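Non-structural protein 2 (Human rotavirus C, PDB 2GU0) forms octamers that probably bind single-stranded RNA, hydrolyse nucleoside triphosphates and RNA 5'-triphosphates, and take part in building the viral factories where the genome is replicated and packaged. Local coordinates at residues Y67-L79 against Y171-E183. Residues are numbered along the deposited sequence; the frame is centred on the assembly and turned at random.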
ATOM      1  N   TYR A  67     -24.974   3.180  24.306  1.00 61.42           N
ATOM      2  CA  TYR A  67     -25.219   2.441  23.078  1.00 57.26           C
ATOM      3  C   TYR A  67     -26.361   3.056  22.313  1.00 55.52           C
ATOM      4  O   TYR A  67     -27.484   3.111  22.810  1.00 56.27           O
ATOM      5  CB  TYR A  67     -25.578   0.993  23.368  1.00 56.76           C
ATOM      6  CG  TYR A  67     -25.899   0.192  22.122  1.00 55.44           C
ATOM      7  CD1 TYR A  67     -24.913  -0.078  21.169  1.00 54.99           C
ATOM      8  CD2 TYR A  67     -27.181  -0.318  21.908  1.00 54.17           C
ATOM      9  CE1 TYR A  67     -25.194  -0.844  20.036  1.00 54.15           C
ATOM     10  CE2 TYR A  67     -27.471  -1.081  20.782  1.00 53.68           C
ATOM     11  CZ  TYR A  67     -26.474  -1.343  19.852  1.00 54.34           C
ATOM     12  OH  TYR A  67     -26.750  -2.115  18.749  1.00 54.11           O
ATOM     13  N   GLY A  68     -26.074   3.507  21.099  1.00 52.58           N
ATOM     14  CA  GLY A  68     -27.105   4.098  20.276  1.00 48.07           C
ATOM     15  C   GLY A  68     -26.736   4.081  18.808  1.00 45.85           C
ATOM     16  O   GLY A  68     -25.787   3.415  18.392  1.00 45.65           O
ATOM     17  N   LEU A  69     -27.511   4.815  18.022  1.00 42.79           N
ATOM     18  CA  LEU A  69     -27.279   4.928  16.598  1.00 39.34           C
ATOM     19  C   LEU A  69     -25.891   5.487  16.379  1.00 37.23           C
ATOM     20  O   LEU A  69     -25.555   6.538  16.913  1.00 36.98           O
ATOM     21  CB  LEU A  69     -28.292   5.889  15.985  1.00 38.46           C
ATOM     22  CG  LEU A  69     -29.727   5.401  16.008  1.00 38.25           C
ATOM     23  CD1 LEU A  69     -30.685   6.535  15.729  1.00 39.11           C
ATOM     24  CD2 LEU A  69     -29.863   4.305  14.984  1.00 39.00           C
ATOM     25  N   ASP A  70     -25.078   4.800  15.598  1.00 35.19           N
ATOM     26  CA  ASP A  70     -23.749   5.316  15.338  1.00 35.49           C
ATOM     27  C   ASP A  70     -23.913   6.288  14.167  1.00 35.33           C
ATOM     28  O   ASP A  70     -23.553   6.004  13.026  1.00 36.50           O
ATOM     29  CB  ASP A  70     -22.791   4.160  15.019  1.00 34.63           C
ATOM     30  CG  ASP A  70     -21.384   4.632  14.753  1.00 34.53           C
ATOM     31  OD1 ASP A  70     -21.010   5.698  15.298  1.00 33.90           O
ATOM     32  OD2 ASP A  70     -20.661   3.936  14.003  1.00 31.57           O
ATOM     33  N   TYR A  71     -24.487   7.442  14.481  1.00 35.00           N
ATOM     34  CA  TYR A  71     -24.773   8.475  13.502  1.00 34.21           C
ATOM     35  C   TYR A  71     -23.527   9.045  12.848  1.00 34.89           C
ATOM     36  O   TYR A  71     -23.621   9.779  11.856  1.00 34.02           O
ATOM     37  CB  TYR A  71     -25.576   9.584  14.177  1.00 33.90           C
ATOM     38  CG  TYR A  71     -24.808  10.332  15.243  1.00 31.63           C
ATOM     39  CD1 TYR A  71     -23.997  11.407  14.907  1.00 32.08           C
ATOM     40  CD2 TYR A  71     -24.850   9.933  16.572  1.00 29.65           C
ATOM     41  CE1 TYR A  71     -23.247  12.060  15.857  1.00 32.57           C
ATOM     42  CE2 TYR A  71     -24.100  10.578  17.533  1.00 30.01           C
ATOM     43  CZ  TYR A  71     -23.295  11.642  17.165  1.00 32.33           C
ATOM     44  OH  TYR A  71     -22.499  12.274  18.089  1.00 33.08           O
ATOM     45  N   GLU A  72     -22.364   8.704  13.402  1.00 35.71           N
ATOM     46  CA  GLU A  72     -21.093   9.177  12.855  1.00 36.03           C
ATOM     47  C   GLU A  72     -20.757   8.309  11.658  1.00 34.94           C
ATOM     48  O   GLU A  72     -19.886   8.642  10.850  1.00 33.62           O
ATOM     49  CB  GLU A  72     -19.984   9.068  13.898  1.00 39.18           C
ATOM     50  CG  GLU A  72     -20.223   9.893  15.144  1.00 44.33           C
ATOM     51  CD  GLU A  72     -19.118  10.909  15.394  1.00 47.80           C
ATOM     52  OE1 GLU A  72     -18.450  11.313  14.412  1.00 47.61           O
ATOM     53  OE2 GLU A  72     -18.933  11.311  16.569  1.00 48.40           O
ATOM     54  N   SER A  73     -21.478   7.196  11.555  1.00 35.23           N
ATOM     55  CA  SER A  73     -21.310   6.230  10.474  1.00 35.98           C
ATOM     56  C   SER A  73     -21.752   6.698   9.080  1.00 36.82           C
ATOM     57  O   SER A  73     -22.676   7.493   8.932  1.00 35.87           O
ATOM     58  CB  SER A  73     -22.058   4.950  10.821  1.00 34.54           C
ATOM     59  OG  SER A  73     -21.991   4.048   9.738  1.00 37.82           O
ATOM     60  N   ASP A  74     -21.075   6.186   8.057  1.00 39.80           N
ATOM     61  CA  ASP A  74     -21.394   6.517   6.671  1.00 40.98           C
ATOM     62  C   ASP A  74     -22.725   5.870   6.351  1.00 40.63           C
ATOM     63  O   ASP A  74     -23.335   6.150   5.326  1.00 41.95           O
ATOM     64  CB  ASP A  74     -20.353   5.927   5.720  1.00 43.73           C
ATOM     65  CG  ASP A  74     -19.400   6.959   5.182  1.00 49.09           C
ATOM     66  OD1 ASP A  74     -19.871   8.054   4.804  1.00 52.66           O
ATOM     67  OD2 ASP A  74     -18.184   6.670   5.122  1.00 50.31           O
ATOM     68  N   GLN A  75     -23.156   4.980   7.235  1.00 39.12           N
ATOM     69  CA  GLN A  75     -24.390   4.250   7.042  1.00 38.12           C
ATOM     70  C   GLN A  75     -25.588   5.089   7.493  1.00 38.23           C
ATOM     71  O   GLN A  75     -26.711   4.872   7.038  1.00 38.15           O
ATOM     72  CB  GLN A  75     -24.312   2.934   7.815  1.00 37.51           C
ATOM     73  CG  GLN A  75     -25.214   1.864   7.285  1.00 39.08           C
ATOM     74  CD  GLN A  75     -24.725   1.289   5.984  1.00 39.50           C
ATOM     75  OE1 GLN A  75     -24.464   2.016   5.026  1.00 41.69           O
ATOM     76  NE2 GLN A  75     -24.608  -0.029   5.934  1.00 39.01           N
ATOM     77  N   TYR A  76     -25.331   6.044   8.388  1.00 36.17           N
ATOM     78  CA  TYR A  76     -26.355   6.957   8.899  1.00 33.11           C
ATOM     79  C   TYR A  76     -26.766   7.915   7.764  1.00 33.05           C
ATOM     80  O   TYR A  76     -27.953   8.205   7.575  1.00 32.71           O
ATOM     81  CB  TYR A  76     -25.801   7.755  10.091  1.00 28.98           C
ATOM     82  CG  TYR A  76     -26.746   8.807  10.635  1.00 26.39           C
ATOM     83  CD1 TYR A  76     -27.835   8.462  11.452  1.00 23.98           C
ATOM     84  CD2 TYR A  76     -26.571  10.148  10.303  1.00 24.78           C
ATOM     85  CE1 TYR A  76     -28.724   9.438  11.920  1.00 23.34           C
ATOM     86  CE2 TYR A  76     -27.447  11.128  10.759  1.00 24.30           C
ATOM     87  CZ  TYR A  76     -28.517  10.772  11.563  1.00 24.21           C
ATOM     88  OH  TYR A  76     -29.356  11.766  11.992  1.00 22.25           O
ATOM     89  N   THR A  77     -25.774   8.391   7.015  1.00 30.90           N
ATOM     90  CA  THR A  77     -26.005   9.289   5.895  1.00 31.50           C
ATOM     91  C   THR A  77     -26.906   8.572   4.904  1.00 32.44           C
ATOM     92  O   THR A  77     -27.876   9.130   4.396  1.00 31.97           O
ATOM     93  CB  THR A  77     -24.699   9.615   5.164  1.00 31.22           C
ATOM     94  OG1 THR A  77     -23.695   9.979   6.111  1.00 32.74           O
ATOM     95  CG2 THR A  77     -24.901  10.751   4.208  1.00 29.18           C
ATOM     96  N   GLU A  78     -26.556   7.321   4.636  1.00 33.31           N
ATOM     97  CA  GLU A  78     -27.298   6.479   3.709  1.00 34.77           C
ATOM     98  C   GLU A  78     -28.764   6.374   4.102  1.00 34.28           C
ATOM     99  O   GLU A  78     -29.646   6.728   3.333  1.00 35.00           O
ATOM    100  CB  GLU A  78     -26.683   5.084   3.684  1.00 36.65           C
ATOM    101  CG  GLU A  78     -25.271   5.056   3.167  1.00 38.91           C
ATOM    102  CD  GLU A  78     -25.234   5.179   1.674  1.00 41.38           C
ATOM    103  OE1 GLU A  78     -25.662   4.207   1.005  1.00 42.45           O
ATOM    104  OE2 GLU A  78     -24.797   6.240   1.175  1.00 40.82           O
ATOM    105  N   LEU A  79     -29.009   5.875   5.306  1.00 33.13           N
ATOM    106  CA  LEU A  79     -30.360   5.704   5.808  1.00 32.87           C
ATOM    107  C   LEU A  79     -31.097   7.043   5.809  1.00 34.37           C
ATOM    108  O   LEU A  79     -32.260   7.139   5.392  1.00 35.18           O
ATOM    109  CB  LEU A  79     -30.325   5.129   7.226  1.00 28.90           C
ATOM    110  CG  LEU A  79     -31.682   4.956   7.907  1.00 28.13           C
ATOM    111  CD1 LEU A  79     -32.504   3.951   7.120  1.00 28.26           C
ATOM    112  CD2 LEU A  79     -31.502   4.504   9.338  1.00 24.64           C
ATOM    113  N   TYR A 171     -27.136  -9.194  12.177  1.00 45.18           N
ATOM    114  CA  TYR A 171     -26.953  -7.839  12.642  1.00 46.13           C
ATOM    115  C   TYR A 171     -25.540  -7.649  13.143  1.00 47.41           C
ATOM    116  O   TYR A 171     -25.058  -6.527  13.254  1.00 48.83           O
ATOM    117  CB  TYR A 171     -27.965  -7.562  13.748  1.00 46.37           C
ATOM    118  CG  TYR A 171     -29.388  -7.721  13.266  1.00 47.40           C
ATOM    119  CD1 TYR A 171     -30.299  -8.519  13.947  1.00 48.05           C
ATOM    120  CD2 TYR A 171     -29.815  -7.082  12.108  1.00 48.60           C
ATOM    121  CE1 TYR A 171     -31.610  -8.672  13.475  1.00 50.57           C
ATOM    122  CE2 TYR A 171     -31.111  -7.223  11.628  1.00 49.87           C
ATOM    123  CZ  TYR A 171     -32.003  -8.015  12.311  1.00 51.41           C
ATOM    124  OH  TYR A 171     -33.286  -8.127  11.830  1.00 53.39           O
ATOM    125  N   SER A 172     -24.871  -8.759  13.421  1.00 49.17           N
ATOM    126  CA  SER A 172     -23.512  -8.734  13.936  1.00 50.19           C
ATOM    127  C   SER A 172     -22.574  -7.744  13.245  1.00 51.63           C
ATOM    128  O   SER A 172     -21.653  -7.232  13.880  1.00 52.52           O
ATOM    129  CB  SER A 172     -22.905 -10.134  13.864  1.00 50.52           C
ATOM    130  OG  SER A 172     -22.423 -10.405  12.560  1.00 52.19           O
ATOM    131  N   ASN A 173     -22.793  -7.461  11.962  1.00 52.28           N
ATOM    132  CA  ASN A 173     -21.908  -6.533  11.252  1.00 52.92           C
ATOM    133  C   ASN A 173     -22.470  -5.156  10.895  1.00 50.65           C
ATOM    134  O   ASN A 173     -21.835  -4.396  10.169  1.00 48.69           O
ATOM    135  CB  ASN A 173     -21.374  -7.188   9.977  1.00 57.99           C
ATOM    136  CG  ASN A 173     -20.269  -8.191  10.258  1.00 63.13           C
ATOM    137  OD1 ASN A 173     -19.240  -7.845  10.852  1.00 64.31           O
ATOM    138  ND2 ASN A 173     -20.474  -9.441   9.833  1.00 65.52           N
ATOM    139  N   HIS A 174     -23.654  -4.836  11.399  1.00 48.20           N
ATOM    140  CA  HIS A 174     -24.267  -3.544  11.125  1.00 46.12           C
ATOM    141  C   HIS A 174     -23.457  -2.389  11.697  1.00 45.66           C
ATOM    142  O   HIS A 174     -22.882  -2.511  12.777  1.00 46.38           O
ATOM    143  CB  HIS A 174     -25.664  -3.503  11.721  1.00 44.08           C
ATOM    144  CG  HIS A 174     -26.679  -4.242  10.917  1.00 41.75           C
ATOM    145  ND1 HIS A 174     -28.019  -4.234  11.225  1.00 40.76           N
ATOM    146  CD2 HIS A 174     -26.555  -4.968   9.783  1.00 41.21           C
ATOM    147  CE1 HIS A 174     -28.680  -4.917  10.309  1.00 42.30           C
ATOM    148  NE2 HIS A 174     -27.814  -5.373   9.424  1.00 40.59           N
ATOM    149  N   LYS A 175     -23.411  -1.265  10.984  1.00 43.58           N
ATOM    150  CA  LYS A 175     -22.682  -0.112  11.493  1.00 42.56           C
ATOM    151  C   LYS A 175     -23.559   0.767  12.410  1.00 42.29           C
ATOM    152  O   LYS A 175     -23.047   1.473  13.277  1.00 42.62           O
ATOM    153  CB  LYS A 175     -22.099   0.718  10.341  1.00 41.26           C
ATOM    154  CG  LYS A 175     -20.716   0.254   9.879  1.00 41.88           C
ATOM    155  CD  LYS A 175     -19.970   1.326   9.037  1.00 44.27           C
ATOM    156  CE  LYS A 175     -19.315   2.466   9.868  1.00 40.05           C
ATOM    157  NZ  LYS A 175     -18.691   3.534   9.011  1.00 35.05           N
ATOM    158  N   LEU A 176     -24.878   0.705  12.240  1.00 41.05           N
ATOM    159  CA  LEU A 176     -25.786   1.508  13.056  1.00 39.35           C
ATOM    160  C   LEU A 176     -26.004   0.974  14.469  1.00 39.64           C
ATOM    161  O   LEU A 176     -25.586   1.602  15.436  1.00 41.28           O
ATOM    162  CB  LEU A 176     -27.134   1.683  12.344  1.00 35.81           C
ATOM    163  CG  LEU A 176     -27.128   2.608  11.120  1.00 32.28           C
ATOM    164  CD1 LEU A 176     -28.539   2.769  10.577  1.00 30.64           C
ATOM    165  CD2 LEU A 176     -26.570   3.966  11.516  1.00 31.24           C
ATOM    166  N   LEU A 177     -26.651  -0.178  14.592  1.00 38.89           N
ATOM    167  CA  LEU A 177     -26.904  -0.766  15.900  1.00 37.69           C
ATOM    168  C   LEU A 177     -26.534  -2.235  15.897  1.00 40.02           C
ATOM    169  O   LEU A 177     -27.406  -3.100  15.815  1.00 38.93           O
ATOM    170  CB  LEU A 177     -28.370  -0.619  16.265  1.00 37.09           C
ATOM    171  CG  LEU A 177     -28.921   0.809  16.242  1.00 39.77           C
ATOM    172  CD1 LEU A 177     -30.435   0.772  16.422  1.00 40.04           C
ATOM    173  CD2 LEU A 177     -28.270   1.640  17.341  1.00 40.51           C
ATOM    174  N   PRO A 178     -25.228  -2.539  15.998  1.00 43.05           N
ATOM    175  CA  PRO A 178     -24.679  -3.901  16.010  1.00 44.52           C
ATOM    176  C   PRO A 178     -25.408  -4.809  16.987  1.00 46.69           C
ATOM    177  O   PRO A 178     -25.801  -4.373  18.066  1.00 47.53           O
ATOM    178  CB  PRO A 178     -23.229  -3.676  16.411  1.00 43.59           C
ATOM    179  CG  PRO A 178     -22.927  -2.354  15.807  1.00 43.71           C
ATOM    180  CD  PRO A 178     -24.150  -1.550  16.173  1.00 43.43           C
ATOM    181  N   LEU A 179     -25.589  -6.070  16.609  1.00 49.10           N
ATOM    182  CA  LEU A 179     -26.288  -7.031  17.465  1.00 51.19           C
ATOM    183  C   LEU A 179     -25.866  -8.467  17.134  1.00 52.76           C
ATOM    184  O   LEU A 179     -25.535  -8.786  15.988  1.00 52.17           O
ATOM    185  CB  LEU A 179     -27.799  -6.879  17.294  1.00 50.23           C
ATOM    186  CG  LEU A 179     -28.645  -7.554  18.362  1.00 49.25           C
ATOM    187  CD1 LEU A 179     -28.365  -6.867  19.677  1.00 50.32           C
ATOM    188  CD2 LEU A 179     -30.121  -7.457  18.016  1.00 49.05           C
ATOM    189  N   MET A 180     -25.905  -9.336  18.137  1.00 54.21           N
ATOM    190  CA  MET A 180     -25.482 -10.722  17.951  1.00 54.77           C
ATOM    191  C   MET A 180     -26.578 -11.741  17.674  1.00 53.86           C
ATOM    192  O   MET A 180     -26.301 -12.800  17.118  1.00 53.90           O
ATOM    193  CB  MET A 180     -24.669 -11.167  19.164  1.00 56.41           C
ATOM    194  CG  MET A 180     -23.622 -10.153  19.558  1.00 57.05           C
ATOM    195  SD  MET A 180     -22.750  -9.568  18.106  1.00 59.28           S
ATOM    196  CE  MET A 180     -21.760 -11.057  17.664  1.00 56.31           C
ATOM    197  N   ALA A 181     -27.812 -11.439  18.058  1.00 52.20           N
ATOM    198  CA  ALA A 181     -28.916 -12.362  17.814  1.00 51.99           C
ATOM    199  C   ALA A 181     -28.710 -13.197  16.535  1.00 51.70           C
ATOM    200  O   ALA A 181     -28.328 -12.671  15.486  1.00 52.67           O
ATOM    201  CB  ALA A 181     -30.229 -11.589  17.731  1.00 52.27           C
ATOM    202  N   ASP A 182     -28.962 -14.500  16.650  1.00 50.79           N
ATOM    203  CA  ASP A 182     -28.825 -15.463  15.559  1.00 48.65           C
ATOM    204  C   ASP A 182     -30.247 -15.727  15.053  1.00 46.65           C
ATOM    205  O   ASP A 182     -30.978 -16.533  15.626  1.00 46.88           O
ATOM    206  CB  ASP A 182     -28.195 -16.749  16.124  1.00 51.77           C
ATOM    207  CG  ASP A 182     -27.796 -17.752  15.048  1.00 55.92           C
ATOM    208  OD1 ASP A 182     -28.674 -18.302  14.353  1.00 57.99           O
ATOM    209  OD2 ASP A 182     -26.584 -18.001  14.904  1.00 58.78           O
ATOM    210  N   GLU A 183     -30.650 -15.047  13.989  1.00 43.87           N
ATOM    211  CA  GLU A 183     -31.998 -15.235  13.477  1.00 42.36           C
ATOM    212  C   GLU A 183     -32.078 -15.363  11.964  1.00 40.77           C
ATOM    213  O   GLU A 183     -31.139 -15.033  11.255  1.00 41.89           O
ATOM    214  CB  GLU A 183     -32.877 -14.054  13.885  1.00 43.49           C
ATOM    215  CG  GLU A 183     -32.783 -13.655  15.336  1.00 45.84           C
ATOM    216  CD  GLU A 183     -33.610 -12.423  15.639  1.00 46.98           C
ATOM    217  OE1 GLU A 183     -33.274 -11.354  15.103  1.00 49.93           O
ATOM    218  OE2 GLU A 183     -34.595 -12.510  16.399  1.00 47.32           O
TER
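The lysine K175 lies along S73, the N-cap residue of helix 74-90, with CE and NZ both near OG yet no hydrogen bond or salt bridge across. OG of S73 accepts from N of Q75 in a capping bond, though the place of that N is less certain. The bend at chi3 (79°) turns the end of the lysine along this first turn, where NZ stops 3.7 Å from the backbone N of D74, 5.4 Å from OD2 of D70 and 5.0 Å from OD2 of D74. Between the backbones the clear link is a single hydrogen bond, from N of D70 to O of L176 (3.2 Å, N-H...O angle 147°), the donor tilted 21° out of the carbonyl plane. L176 itself divides its methyls: CD1 meets CD2 of L79 at 3.7 Å, while CD2 rests near CB of Y76 (4.1 Å). The neighbouring L177 packs on L69, its CG 3.8 Å from CD2 of L69. Farther out, the ring of Y67 lies obliquely beside P178, and a weak, less certain bond runs from its OH to O of P178. The principle illustrated is that two sequence regions can be joined by a loop whose tip is held on several sides: the turn between strands 164-170 and 182-188 of the HIT-like C-terminal region leans on the N-terminal region at the head of helix 74-90. Helix 108-119 completes the seam, E112 binding the backbone N of K175 and L176 as well as NE2 of Q75, while V108, a predicted ATP-binding residue, touches L69 and L177.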